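Local coordinates for alpha-glucosidase ([Eubacterium] rectale, PDB 6PNR), which probably hydrolyses alpha-linked sulfoquinovosides derived from sulfolipids, as a sulfoquinovosidase of glycoside hydrolase family 31, at residues C451-A456 / L486-I491. Numbering follows the deposited sequence.
Sequences CTLLWA and LTHSDI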
ATOM      1  N   CYS A 451      32.473  -2.054  11.660  1.00 24.80           N
ATOM      2  CA  CYS A 451      31.573  -2.239  12.789  1.00 29.48           C
ATOM      3  C   CYS A 451      32.048  -3.438  13.598  1.00 26.63           C
ATOM      4  O   CYS A 451      32.092  -4.556  13.076  1.00 28.51           O
ATOM      5  CB  CYS A 451      30.138  -2.421  12.298  1.00 26.17           C
ATOM      6  SG  CYS A 451      28.982  -2.872  13.599  1.00 27.80           S
ATOM      7  N   THR A 452      32.418  -3.201  14.865  1.00 24.55           N
ATOM      8  CA  THR A 452      32.940  -4.274  15.711  1.00 27.57           C
ATOM      9  C   THR A 452      31.866  -5.258  16.166  1.00 25.52           C
ATOM     10  O   THR A 452      32.198  -6.388  16.538  1.00 24.94           O
ATOM     11  CB  THR A 452      33.629  -3.699  16.951  1.00 28.35           C
ATOM     12  OG1 THR A 452      32.797  -2.690  17.537  1.00 26.63           O
ATOM     13  CG2 THR A 452      34.990  -3.098  16.600  1.00 25.76           C
ATOM     14  N   LEU A 453      30.594  -4.862  16.161  1.00 26.23           N
ATOM     15  CA  LEU A 453      29.517  -5.731  16.622  1.00 23.48           C
ATOM     16  C   LEU A 453      28.175  -5.166  16.166  1.00 24.88           C
ATOM     17  O   LEU A 453      27.894  -3.986  16.395  1.00 23.69           O
ATOM     18  CB  LEU A 453      29.547  -5.870  18.152  1.00 23.45           C
ATOM     19  CG  LEU A 453      28.379  -6.610  18.833  1.00 25.38           C
ATOM     20  CD1 LEU A 453      28.359  -8.095  18.459  1.00 21.71           C
ATOM     21  CD2 LEU A 453      28.446  -6.467  20.341  1.00 25.94           C
ATOM     22  N   LEU A 454      27.352  -5.982  15.510  1.00 22.78           N
ATOM     23  CA  LEU A 454      25.989  -5.595  15.169  1.00 26.59           C
ATOM     24  C   LEU A 454      25.056  -5.878  16.339  1.00 24.70           C
ATOM     25  O   LEU A 454      25.347  -6.710  17.200  1.00 26.70           O
ATOM     26  CB  LEU A 454      25.479  -6.371  13.948  1.00 24.41           C
ATOM     27  CG  LEU A 454      25.701  -5.887  12.520  1.00 31.45           C
ATOM     28  CD1 LEU A 454      24.882  -6.777  11.583  1.00 29.85           C
ATOM     29  CD2 LEU A 454      25.288  -4.444  12.374  1.00 29.13           C
ATOM     30  N   TRP A 455      23.917  -5.177  16.363  1.00 22.90           N
ATOM     31  CA  TRP A 455      22.755  -5.688  17.074  1.00 23.28           C
ATOM     32  C   TRP A 455      21.544  -5.496  16.171  1.00 25.09           C
ATOM     33  O   TRP A 455      21.551  -4.670  15.252  1.00 26.98           O
ATOM     34  CB  TRP A 455      22.581  -5.064  18.485  1.00 25.08           C
ATOM     35  CG  TRP A 455      21.561  -3.955  18.676  1.00 23.81           C
ATOM     36  CD1 TRP A 455      20.275  -4.085  19.137  1.00 21.74           C
ATOM     37  CD2 TRP A 455      21.778  -2.547  18.490  1.00 23.61           C
ATOM     38  NE1 TRP A 455      19.677  -2.852  19.218  1.00 24.99           N
ATOM     39  CE2 TRP A 455      20.573  -1.890  18.825  1.00 25.01           C
ATOM     40  CE3 TRP A 455      22.877  -1.777  18.072  1.00 26.22           C
ATOM     41  CZ2 TRP A 455      20.426  -0.500  18.739  1.00 24.08           C
ATOM     42  CZ3 TRP A 455      22.736  -0.405  17.989  1.00 23.64           C
ATOM     43  CH2 TRP A 455      21.512   0.224  18.317  1.00 24.81           C
ATOM     44  N   ALA A 456      20.521  -6.320  16.402  1.00 24.67           N
ATOM     45  CA  ALA A 456      19.355  -6.392  15.524  1.00 24.55           C
ATOM     46  C   ALA A 456      18.451  -5.156  15.606  1.00 28.21           C
ATOM     47  O   ALA A 456      17.338  -5.215  15.068  1.00 24.89           O
ATOM     48  CB  ALA A 456      18.546  -7.661  15.830  1.00 24.39           C
ATOM     49  N   LEU A 486      29.252 -11.076  13.795  1.00 24.06           N
ATOM     50  CA  LEU A 486      29.005 -10.844  15.214  1.00 23.44           C
ATOM     51  C   LEU A 486      27.734 -10.021  15.355  1.00 23.14           C
ATOM     52  O   LEU A 486      27.678  -8.894  14.866  1.00 21.57           O
ATOM     53  CB  LEU A 486      30.163 -10.096  15.873  1.00 23.71           C
ATOM     54  CG  LEU A 486      31.566 -10.665  15.659  1.00 25.45           C
ATOM     55  CD1 LEU A 486      32.576  -9.792  16.391  1.00 29.75           C
ATOM     56  CD2 LEU A 486      31.610 -12.072  16.152  1.00 22.40           C
ATOM     57  N   THR A 487      26.733 -10.564  16.035  1.00 21.99           N
ATOM     58  CA  THR A 487      25.526  -9.791  16.275  1.00 21.99           C
ATOM     59  C   THR A 487      24.877 -10.240  17.579  1.00 23.44           C
ATOM     60  O   THR A 487      25.282 -11.232  18.195  1.00 26.85           O
ATOM     61  CB  THR A 487      24.554  -9.894  15.089  1.00 25.65           C
ATOM     62  OG1 THR A 487      23.547  -8.874  15.212  1.00 27.93           O
ATOM     63  CG2 THR A 487      23.908 -11.273  15.027  1.00 25.20           C
ATOM     64  N   HIS A 488      23.852  -9.495  17.989  1.00 22.54           N
ATOM     65  CA  HIS A 488      23.114  -9.784  19.212  1.00 22.61           C
ATOM     66  C   HIS A 488      21.807  -8.995  19.175  1.00 24.20           C
ATOM     67  O   HIS A 488      21.494  -8.333  18.185  1.00 23.78           O
ATOM     68  CB  HIS A 488      23.953  -9.464  20.456  1.00 21.98           C
ATOM     69  CG  HIS A 488      24.089  -8.004  20.774  1.00 22.40           C
ATOM     70  ND1 HIS A 488      24.901  -7.153  20.053  1.00 22.22           N
ATOM     71  CD2 HIS A 488      23.578  -7.262  21.790  1.00 22.32           C
ATOM     72  CE1 HIS A 488      24.873  -5.948  20.600  1.00 23.64           C
ATOM     73  NE2 HIS A 488      24.074  -5.989  21.654  1.00 25.52           N
ATOM     74  N   SER A 489      21.021  -9.092  20.245  1.00 24.36           N
ATOM     75  CA  SER A 489      19.765  -8.346  20.304  1.00 22.63           C
ATOM     76  C   SER A 489      19.520  -7.845  21.720  1.00 25.05           C
ATOM     77  O   SER A 489      20.148  -8.311  22.680  1.00 26.38           O
ATOM     78  CB  SER A 489      18.574  -9.208  19.839  1.00 24.14           C
ATOM     79  OG  SER A 489      18.493 -10.405  20.609  1.00 23.08           O
ATOM     80  N   ASP A 490      18.602  -6.867  21.830  1.00 22.23           N
ATOM     81  CA  ASP A 490      18.052  -6.453  23.128  1.00 21.17           C
ATOM     82  C   ASP A 490      17.304  -7.618  23.764  1.00 26.66           C
ATOM     83  O   ASP A 490      16.281  -8.056  23.230  1.00 26.49           O
ATOM     84  CB  ASP A 490      17.057  -5.290  22.957  1.00 24.57           C
ATOM     85  CG  ASP A 490      17.648  -4.062  22.283  1.00 25.50           C
ATOM     86  OD1 ASP A 490      18.806  -3.718  22.568  1.00 23.18           O
ATOM     87  OD2 ASP A 490      16.910  -3.415  21.493  1.00 24.84           O
ATOM     88  N   ILE A 491      17.766  -8.089  24.921  1.00 22.30           N
ATOM     89  CA  ILE A 491      17.077  -9.196  25.581  1.00 23.40           C
ATOM     90  C   ILE A 491      15.732  -8.689  26.099  1.00 24.83           C
ATOM     91  O   ILE A 491      15.678  -7.882  27.030  1.00 26.14           O
ATOM     92  CB  ILE A 491      17.911  -9.799  26.711  1.00 22.70           C
ATOM     93  CG1 ILE A 491      19.132 -10.520  26.117  1.00 23.54           C
ATOM     94  CG2 ILE A 491      17.042 -10.750  27.540  1.00 20.62           C
ATOM     95  CD1 ILE A 491      20.140 -10.970  27.150  1.00 22.07           C
TER
HETATM   96  O   HOH W   1      17.432  -1.116  20.406  1.00 23.00           O
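Leu454 and Ala456 bond through their backbone N-H groups to Leu486 and His488 in the TIM-barrel domain of this family 31 glycosidase, a parallel beta-like pairing of two adjacent, irregular segments of the barrel wall between strands 437-439 and 521-522. The bonds run from Leu454 N to Leu486 O (3.0 Å) and from Ala456 N to His488 O (2.9 Å). Between them, the carbonyl of Leu454 turns to the His488 side chain, whose ND1 donates to Leu454 O at 2.9 Å. This bond is bent, with the oxygen tilted 29° out of the imidazole plane. Thr487 CA adds a C-H...O contact to the same oxygen. His488 chi1 of 75° sets CG between its own backbone N and carbonyl carbon, bringing one ring face over Trp455 CB in a CH-pi contact (3.5 Å to the centroid). Leu453 CD2 also touches the ring, at CE1. On the ring's other nitrogen, NE2 accepts from Arg521 NE, consistent with a neutral imidazole protonated at ND1. Arg521 also makes a salt bridge to Asp490 OD1 and a cation-pi contact with Trp455, whose indole lines the inhibitor pocket; His488, Arg521 and Asp490 are thus consistent with a second shell that positions this indole. Asp490 reaches the indole N-H indirectly: one water, lying in the ring plane, accepts from Trp455 NE1 at 3.1 Å and donates to Asp490 OD2 at 2.6 Å.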